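Local coordinates for protein Alpha/beta hydrolase (Paenibacillus sp. VTT E-133280, PDB 6TJ2) that probably hydrolyses methyl salicylate as an extracellular esterase of the alpha/beta-hydrolase fold, related in structure and function to tobacco salicylic acid binding protein 2, at residues A[66-69]-A[73-76]; A[90-95]-A[212-217]; A[144-149]-A[218-223]. All blocks are in the same frame, centred on the assembly; numbering follows the deposited sequence.

Contact 1: A[66-69]-A[73-76]; sequences ELRK and TVYT
The side chain of Arg68 starts with CG anti to its own carbonyl carbon (chi1 -70°) and then runs extended from CG to NE, which carries its guanidinium across to the backbone of Val74. Val74 sets CG2 anti to its carbonyl carbon, and that methyl meets the helix. The two segments belong to the beta-alpha-beta unit of strand 46-50, helix 61-69 and strand 73-75 in the alpha/beta-hydrolase sheet, and only a short loop separates the helix from its second strand. Inside, the evidence for packing is the approach of Leu67 CB to Val74 CG2 at 3.5 Å, with the two side chains at roughly a right angle. The same methyl lies 4.0 Å from Arg68 CG, so the aliphatic part of the arginine extends the apolar patch. Leu67 also rests on Phe47 of strand 46-50 and on Val280 of helix 272-283, which places this half of the contact between sheet and helices.

The outer half is polar. Arg68 NH2 donates to Val74 O over 2.9 Å, and the bond is nearly straight at 167°. Val74 O lies close to the guanidinium plane, at its edge, yet NH2 approaches the carbonyl from 47° above the carbonyl plane, away from a lone-pair direction. Two waters also lie in the guanidinium plane, at its edge. One accepts from Arg68 NE at 3.0 Å and from Val74 N at 2.9 Å, so the arginine engages the C=O of Val74 directly and its N-H through water. With three in-plane partners, the rotation of the guanidinium is probably well defined, although Arg68 is exposed. The second water accepts from Arg68 NH2 at 2.8 Å and sits 3.0 Å from Thr76 OG1.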
loop_
_atom_site.group_PDB
_atom_site.type_symbol
_atom_site.label_atom_id
_atom_site.label_comp_id
_atom_site.label_asym_id
_atom_site.label_seq_id
_atom_site.Cartn_x
_atom_site.Cartn_y
_atom_site.Cartn_z
ATOM N N GLU A 66 14.043 23.831 -3.423
ATOM C CA GLU A 66 13.964 23.027 -4.680
ATOM C C GLU A 66 12.769 23.452 -5.517
ATOM O O GLU A 66 12.848 23.438 -6.762
ATOM C CB GLU A 66 13.989 21.532 -4.364
ATOM C CG GLU A 66 15.312 21.065 -3.808
ATOM C CD GLU A 66 16.509 21.238 -4.718
ATOM O OE1 GLU A 66 16.340 21.020 -5.912
ATOM O OE2 GLU A 66 17.611 21.500 -4.177
ATOM N N LEU A 67 11.631 23.764 -4.920
ATOM C CA LEU A 67 10.479 24.286 -5.672
ATOM C C LEU A 67 10.836 25.590 -6.367
ATOM O O LEU A 67 10.424 25.772 -7.548
ATOM C CB LEU A 67 9.272 24.477 -4.764
ATOM C CG LEU A 67 8.490 23.224 -4.435
ATOM C CD1 LEU A 67 7.523 23.520 -3.268
ATOM C CD2 LEU A 67 7.747 22.697 -5.632
ATOM N N ARG A 68 11.581 26.464 -5.699
ATOM C CA ARG A 68 11.938 27.760 -6.309
ATOM C C ARG A 68 12.877 27.522 -7.507
ATOM O O ARG A 68 12.763 28.230 -8.500
ATOM C CB ARG A 68 12.563 28.696 -5.285
ATOM C CG ARG A 68 11.575 29.190 -4.244
ATOM C CD ARG A 68 12.174 30.188 -3.258
ATOM N NE ARG A 68 11.278 30.395 -2.130
ATOM C CZ ARG A 68 11.411 29.916 -0.922
ATOM N NH1 ARG A 68 12.518 29.288 -0.550
ATOM N NH2 ARG A 68 10.441 30.061 -0.037
ATOM N N LYS A 69 13.747 26.524 -7.426
ATOM C CA LYS A 69 14.663 26.209 -8.553
ATOM C C LYS A 69 13.858 25.755 -9.758
ATOM O O LYS A 69 14.387 25.919 -10.883
ATOM C CB LYS A 69 15.679 25.148 -8.161
ATOM C CG LYS A 69 16.700 25.570 -7.126
ATOM C CD LYS A 69 17.574 24.386 -6.753
ATOM C CE LYS A 69 18.532 24.655 -5.622
ATOM N NZ LYS A 69 19.328 23.430 -5.346
ATOM N N THR A 73 6.846 29.930 -7.119
ATOM C CA THR A 73 6.849 30.905 -6.023
ATOM C C THR A 73 6.376 30.177 -4.754
ATOM O O THR A 73 5.403 29.426 -4.837
ATOM C CB THR A 73 5.973 32.101 -6.348
ATOM O OG1 THR A 73 6.520 32.700 -7.531
ATOM C CG2 THR A 73 5.978 33.129 -5.238
ATOM N N VAL A 74 7.125 30.320 -3.680
ATOM C CA VAL A 74 6.831 29.514 -2.467
ATOM C C VAL A 74 6.819 30.438 -1.247
ATOM O O VAL A 74 7.846 31.096 -0.969
ATOM C CB VAL A 74 7.827 28.378 -2.265
ATOM C CG1 VAL A 74 7.436 27.527 -1.069
ATOM C CG2 VAL A 74 7.984 27.520 -3.514
ATOM N N TYR A 75 5.723 30.457 -0.527
ATOM C CA TYR A 75 5.560 31.181 0.763
ATOM C C TYR A 75 5.481 30.143 1.873
ATOM O O TYR A 75 4.751 29.127 1.730
ATOM C CB TYR A 75 4.316 32.049 0.756
ATOM C CG TYR A 75 4.345 33.123 -0.286
ATOM C CD1 TYR A 75 3.707 32.951 -1.510
ATOM C CD2 TYR A 75 5.054 34.279 -0.077
ATOM C CE1 TYR A 75 3.766 33.908 -2.506
ATOM C CE2 TYR A 75 5.080 35.259 -1.051
ATOM C CZ TYR A 75 4.446 35.078 -2.250
ATOM O OH TYR A 75 4.486 36.074 -3.211
ATOM N N THR A 76 6.243 30.315 2.925
ATOM C CA THR A 76 6.257 29.423 4.114
ATOM C C THR A 76 5.992 30.242 5.375
ATOM O O THR A 76 6.918 30.482 6.136
ATOM C CB THR A 76 7.566 28.660 4.220
ATOM O OG1 THR A 76 8.699 29.526 4.344
ATOM C CG2 THR A 76 7.797 27.827 2.976
HETATM O O HOH W 1 9.420 32.067 -3.701
HETATM O O HOH W 2 11.073 29.214 2.544
#

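Contact 2: A[90-95]-A[212-217]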
loop_
_atom_site.group_PDB
_atom_site.type_symbol
_atom_site.label_atom_id
_atom_site.label_comp_id
_atom_site.label_asym_id
_atom_site.label_seq_id
_atom_site.Cartn_x
_atom_site.Cartn_y
_atom_site.Cartn_z
ATOM N N VAL A 90 -2.284 29.191 22.778
ATOM C CA VAL A 90 -2.806 29.526 21.438
ATOM C C VAL A 90 -3.976 28.620 21.067
ATOM O O VAL A 90 -4.014 27.436 21.457
ATOM C CB VAL A 90 -1.690 29.496 20.382
ATOM C CG1 VAL A 90 -1.297 28.067 20.060
ATOM C CG2 VAL A 90 -2.110 30.206 19.146
ATOM N N THR A 91 -4.949 29.209 20.347
ATOM C CA THR A 91 -6.120 28.481 19.845
ATOM C C THR A 91 -6.052 28.250 18.345
ATOM O O THR A 91 -5.312 28.917 17.623
ATOM C CB THR A 91 -7.420 29.206 20.178
ATOM O OG1 THR A 91 -7.445 30.393 19.386
ATOM C CG2 THR A 91 -7.499 29.527 21.659
ATOM N N HIS A 92 -6.879 27.337 17.881
ATOM C CA HIS A 92 -6.975 27.084 16.411
ATOM C C HIS A 92 -7.441 28.340 15.692
ATOM O O HIS A 92 -6.936 28.653 14.583
ATOM C CB HIS A 92 -7.930 25.890 16.121
ATOM C CG HIS A 92 -7.571 25.191 14.845
ATOM N ND1 HIS A 92 -7.937 25.683 13.628
ATOM C CD2 HIS A 92 -6.901 24.049 14.661
ATOM C CE1 HIS A 92 -7.545 24.832 12.706
ATOM N NE2 HIS A 92 -6.836 23.837 13.286
ATOM N N GLU A 93 -8.344 29.111 16.276
ATOM C CA GLU A 93 -8.818 30.358 15.651
ATOM C C GLU A 93 -7.654 31.336 15.507
ATOM O O GLU A 93 -7.556 31.987 14.482
ATOM C CB GLU A 93 -9.929 30.921 16.514
ATOM C CG GLU A 93 -10.473 32.228 16.011
ATOM C CD GLU A 93 -11.614 32.772 16.844
ATOM O OE1 GLU A 93 -12.280 31.979 17.549
ATOM O OE2 GLU A 93 -11.898 33.973 16.674
ATOM N N GLN A 94 -6.807 31.450 16.511
ATOM C CA GLN A 94 -5.675 32.395 16.443
ATOM C C GLN A 94 -4.688 31.926 15.367
ATOM O O GLN A 94 -4.136 32.756 14.627
ATOM C CB GLN A 94 -4.972 32.510 17.796
ATOM C CG GLN A 94 -5.767 33.315 18.831
ATOM C CD GLN A 94 -5.160 33.178 20.203
ATOM O OE1 GLN A 94 -4.743 32.139 20.660
ATOM N NE2 GLN A 94 -5.091 34.322 20.891
ATOM N N ILE A 95 -4.427 30.620 15.277
ATOM C CA ILE A 95 -3.520 30.095 14.203
ATOM C C ILE A 95 -4.143 30.425 12.858
ATOM O O ILE A 95 -3.432 30.960 11.947
ATOM C CB ILE A 95 -3.337 28.584 14.421
ATOM C CG1 ILE A 95 -2.457 28.330 15.638
ATOM C CG2 ILE A 95 -2.777 27.957 13.144
ATOM C CD1 ILE A 95 -2.345 26.889 16.049
ATOM N N GLU A 212 -9.285 20.882 19.973
ATOM C CA GLU A 212 -10.510 21.673 19.684
ATOM C C GLU A 212 -11.314 21.013 18.575
ATOM O O GLU A 212 -10.782 20.594 17.511
ATOM C CB GLU A 212 -10.147 23.104 19.303
ATOM C CG GLU A 212 -9.625 23.943 20.421
ATOM C CD GLU A 212 -9.278 25.328 19.948
ATOM O OE1 GLU A 212 -8.176 25.522 19.428
ATOM O OE2 GLU A 212 -10.138 26.233 20.126
ATOM N N LYS A 213 -12.624 20.928 18.781
ATOM C CA LYS A 213 -13.581 20.504 17.741
ATOM C C LYS A 213 -13.691 21.567 16.682
ATOM O O LYS A 213 -13.815 22.752 17.048
ATOM C CB LYS A 213 -14.964 20.287 18.351
ATOM C CG LYS A 213 -14.974 19.265 19.449
ATOM C CD LYS A 213 -14.267 17.971 19.210
ATOM C CE LYS A 213 -14.897 16.922 20.110
ATOM N NZ LYS A 213 -14.052 15.692 20.288
ATOM N N LEU A 214 -13.574 21.219 15.409
ATOM C CA LEU A 214 -13.603 22.220 14.343
ATOM C C LEU A 214 -14.933 22.261 13.621
ATOM O O LEU A 214 -15.456 21.222 13.249
ATOM C CB LEU A 214 -12.439 21.912 13.401
ATOM C CG LEU A 214 -11.071 21.852 14.064
ATOM C CD1 LEU A 214 -10.036 21.441 13.059
ATOM C CD2 LEU A 214 -10.691 23.207 14.655
ATOM N N ASP A 215 -15.413 23.466 13.382
ATOM C CA ASP A 215 -16.583 23.702 12.518
ATOM C C ASP A 215 -16.090 23.793 11.073
ATOM O O ASP A 215 -15.430 24.787 10.690
ATOM C CB ASP A 215 -17.319 24.973 12.926
ATOM C CG ASP A 215 -18.587 25.207 12.131
ATOM O OD1 ASP A 215 -18.741 24.651 10.974
ATOM O OD2 ASP A 215 -19.458 25.953 12.699
ATOM N N LEU A 216 -16.379 22.748 10.298
ATOM C CA LEU A 216 -15.839 22.582 8.932
ATOM C C LEU A 216 -16.936 22.392 7.888
ATOM O O LEU A 216 -16.655 21.978 6.791
ATOM C CB LEU A 216 -14.860 21.407 8.931
ATOM C CG LEU A 216 -13.668 21.511 9.840
ATOM C CD1 LEU A 216 -12.912 20.208 9.863
ATOM C CD2 LEU A 216 -12.763 22.642 9.365
ATOM N N LYS A 217 -18.156 22.840 8.211
ATOM C CA LYS A 217 -19.263 22.779 7.246
ATOM C C LYS A 217 -18.911 23.551 5.977
ATOM O O LYS A 217 -19.192 23.057 4.853
ATOM C CB LYS A 217 -20.522 23.368 7.870
ATOM C CG LYS A 217 -21.043 22.559 9.048
ATOM C CD LYS A 217 -22.408 23.071 9.482
ATOM C CE LYS A 217 -23.092 22.066 10.379
ATOM N NZ LYS A 217 -22.346 21.887 11.644
HETATM O O HOH W 3 -10.222 28.145 18.365
#
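Hydrogen bonds join Glu212 to the first turn of helix 92-105. His92 N donates to Glu212 OE1 over 2.7 Å at 164°, and the oxygen receives it on its syn lone pair. The other carboxylate oxygen, Glu212 OE2, accepts a hydrogen bond from a water at 2.6 Å, and that water in turn accepts from Glu93 N at 3.0 Å. Both oxygens therefore serve amides at the start of the helix, one directly and one through water, a position where the helix dipole would be expected to favour a negative charge.

A capping box closes the same helix end from within. Thr91 OG1, at the N-cap, accepts from Gln94 N at 3.1 Å, while Thr91 N returns a bond to Gln94 OE1 at 3.0 Å.

Apolar contact is carried by His92 and Leu214. With CG on the far side of CB from the backbone N (chi1 -152°), the imidazole presents a face to the leucine. Leu214 CD2 sits 3.8 Å from the centroid of the His92 ring and 11° off its normal, a CH-pi contact. Leu214 CD1 lies 4.0 Å from His92 NE2, but the polar partner of that nitrogen is Ser121 OG, which probably helps fix the ring's orientation.

In the fold, the His92 side chain lies near, without touching, the probable nucleophile elbow (Gly-x-Ser-x-Gly) that leads into helix 119-129. The loop between helices 208-211 and 217-221 thereby meets the start of helix 92-105 alongside helix 119-129, where Ser121 also touches Leu214; Pro209 of helix 208-211 packs on His92.

Contact 3: A[144-149]-A[218-223]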
loop_
_atom_site.group_PDB
_atom_site.type_symbol
_atom_site.label_atom_id
_atom_site.label_comp_id
_atom_site.label_asym_id
_atom_site.label_seq_id
_atom_site.Cartn_x
_atom_site.Cartn_y
_atom_site.Cartn_z
ATOM N N ALA A 144 -7.392 15.506 7.934
ATOM C CA ALA A 144 -8.573 16.169 7.359
ATOM C C ALA A 144 -9.759 15.836 8.238
ATOM O O ALA A 144 -10.593 15.018 7.837
ATOM C CB ALA A 144 -8.723 15.711 5.923
ATOM N N PRO A 145 -9.839 16.386 9.453
ATOM C CA PRO A 145 -10.985 16.073 10.300
ATOM C C PRO A 145 -12.281 16.375 9.545
ATOM O O PRO A 145 -12.381 17.292 8.733
ATOM C CB PRO A 145 -10.845 16.993 11.511
ATOM C CG PRO A 145 -9.356 17.296 11.515
ATOM C CD PRO A 145 -8.901 17.345 10.072
ATOM N N LEU A 146 -13.308 15.591 9.896
ATOM C CA LEU A 146 -14.685 15.947 9.485
ATOM C C LEU A 146 -15.219 17.044 10.404
ATOM O O LEU A 146 -14.686 17.239 11.516
ATOM C CB LEU A 146 -15.566 14.687 9.588
ATOM C CG LEU A 146 -15.135 13.506 8.710
ATOM C CD1 LEU A 146 -16.067 12.290 8.896
ATOM C CD2 LEU A 146 -15.098 13.893 7.259
ATOM N N ASP A 147 -16.346 17.629 9.996
ATOM C CA ASP A 147 -17.061 18.616 10.830
ATOM C C ASP A 147 -17.315 18.065 12.228
ATOM O O ASP A 147 -17.749 16.897 12.360
ATOM C CB ASP A 147 -18.339 19.039 10.125
ATOM C CG ASP A 147 -19.070 20.069 10.965
ATOM O OD1 ASP A 147 -18.470 21.059 11.391
ATOM O OD2 ASP A 147 -20.280 19.833 11.232
ATOM N N GLY A 148 -17.046 18.883 13.239
ATOM C CA GLY A 148 -17.250 18.518 14.655
ATOM C C GLY A 148 -16.168 17.673 15.272
ATOM O O GLY A 148 -16.272 17.242 16.428
ATOM N N GLN A 149 -15.108 17.332 14.544
ATOM C CA GLN A 149 -13.994 16.532 15.052
ATOM C C GLN A 149 -12.760 17.410 15.282
ATOM O O GLN A 149 -12.630 18.499 14.720
ATOM C CB GLN A 149 -13.585 15.454 14.039
ATOM C CG GLN A 149 -14.702 14.482 13.668
ATOM C CD GLN A 149 -14.244 13.443 12.685
ATOM O OE1 GLN A 149 -13.187 13.556 12.025
ATOM N NE2 GLN A 149 -15.045 12.378 12.522
ATOM N N LYS A 218 -18.324 24.753 6.129
ATOM C CA LYS A 218 -18.000 25.566 4.951
ATOM C C LYS A 218 -16.972 24.800 4.105
ATOM O O LYS A 218 -17.127 24.724 2.895
ATOM C CB LYS A 218 -17.597 26.991 5.319
ATOM C CG LYS A 218 -17.174 27.797 4.112
ATOM C CD LYS A 218 -17.263 29.304 4.292
ATOM C CE LYS A 218 -17.113 30.070 2.992
ATOM N NZ LYS A 218 -18.188 29.717 2.040
ATOM N N PHE A 219 -15.901 24.291 4.730
ATOM C CA PHE A 219 -14.861 23.559 3.982
ATOM C C PHE A 219 -15.466 22.445 3.131
ATOM O O PHE A 219 -15.112 22.302 1.951
ATOM C CB PHE A 219 -13.819 22.978 4.923
ATOM C CG PHE A 219 -12.846 22.075 4.213
ATOM C CD1 PHE A 219 -11.842 22.616 3.436
ATOM C CD2 PHE A 219 -12.993 20.703 4.209
ATOM C CE1 PHE A 219 -11.021 21.796 2.697
ATOM C CE2 PHE A 219 -12.151 19.881 3.470
ATOM C CZ PHE A 219 -11.150 20.428 2.731
ATOM N N TYR A 220 -16.361 21.674 3.737
ATOM C CA TYR A 220 -16.964 20.505 3.044
ATOM C C TYR A 220 -18.027 20.940 2.029
ATOM O O TYR A 220 -18.369 20.066 1.231
ATOM C CB TYR A 220 -17.492 19.473 4.044
ATOM C CG TYR A 220 -16.340 18.707 4.654
ATOM C CD1 TYR A 220 -15.611 17.821 3.875
ATOM C CD2 TYR A 220 -15.898 18.940 5.917
ATOM C CE1 TYR A 220 -14.530 17.124 4.402
ATOM C CE2 TYR A 220 -14.797 18.296 6.455
ATOM C CZ TYR A 220 -14.094 17.377 5.691
ATOM O OH TYR A 220 -12.986 16.715 6.150
ATOM N N SER A 221 -18.383 22.214 1.915
ATOM C CA SER A 221 -19.260 22.709 0.822
ATOM C C SER A 221 -18.443 23.328 -0.310
ATOM O O SER A 221 -19.017 23.519 -1.379
ATOM C CB SER A 221 -20.220 23.713 1.388
ATOM O OG SER A 221 -19.559 24.956 1.612
ATOM N N LEU A 222 -17.155 23.585 -0.124
ATOM C CA LEU A 222 -16.302 24.285 -1.120
ATOM C C LEU A 222 -16.127 23.424 -2.363
ATOM O O LEU A 222 -16.012 22.207 -2.218
ATOM C CB LEU A 222 -14.918 24.567 -0.524
ATOM C CG LEU A 222 -14.869 25.581 0.618
ATOM C CD1 LEU A 222 -13.425 25.845 1.051
ATOM C CD2 LEU A 222 -15.584 26.867 0.251
ATOM N N GLN A 223 -16.093 24.070 -3.535
ATOM C CA GLN A 223 -15.935 23.368 -4.839
ATOM C C GLN A 223 -14.462 23.354 -5.286
ATOM O O GLN A 223 -14.137 22.911 -6.413
ATOM C CB GLN A 223 -16.912 24.027 -5.822
ATOM C CG GLN A 223 -18.357 23.746 -5.454
ATOM C CD GLN A 223 -18.582 22.253 -5.452
ATOM O OE1 GLN A 223 -18.723 21.616 -4.411
ATOM N NE2 GLN A 223 -18.552 21.670 -6.636
#
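Tyr220 points the hydroxyl end of its phenol at the 144-149 loop, where OH lies 3.7 Å from Leu146 CD2 and the side chains cross at about a right angle. Its CG lies anti to the carbonyl carbon (chi1 -75°), and this directs the ring from the short helix 217-221 toward the loop. The polar evidence is a 2.7 Å hydrogen bond from Tyr220 OH to Pro145 O. The acceptor lies at the ring edge near its plane, whereas the hydroxyl comes from 50° above the carbonyl plane. Pro145 O has a second donor, Gln124 NE2 of helix 119-129, so two side chains grip this carbonyl. Ala144 O lies 3.4 Å from Tyr220 OH, at too poor an angle for a hydrogen bond; it accepts from His251 ND1 instead. Phe219 turns its edge to one face of the phenol, CD2 standing 3.6 Å above the plane of the Tyr220 ring, over its centre.

The loop has its own scaffold. A type II turn runs from Leu146 to Gln149, with Gly148 at the positive-phi position, and Gln149 OE1 accepts from Leu146 N at 2.9 Å and also from Gln154 NE2. Asp147, within this turn, accepts from Leu216 N and forms a salt bridge with Lys217.

The contact joins the loop that follows strand 134-139 to helix 217-221, just ahead of strand 226-231; Phe219 packs against helix 119-129 and strand 134-139.

Contact 1 closes early in the chain, at the edge of the parallel sheet where strand 73-75 is outermost. Its centre is about 28 Å from the centres of contacts 2 and 3, and it touches neither. Helix 92-105, whose start lies in the first segment of contact 2, follows that strand in the chain. Contacts 2 and 3 lie about 12 Å apart between centres and alternate along the chain: 90-95, 144-149, 212-217, 218-223. They touch through Leu214 O and Gly148 N, 2.8 Å apart. Segments 144-149 and 212-223 come before and after helices 157-170, 179-185 and 192-200 in the chain, probably the lid inserted in this family; contact 3 brings its two connections together, and contact 2 sets the returning one against the start of helix 92-105.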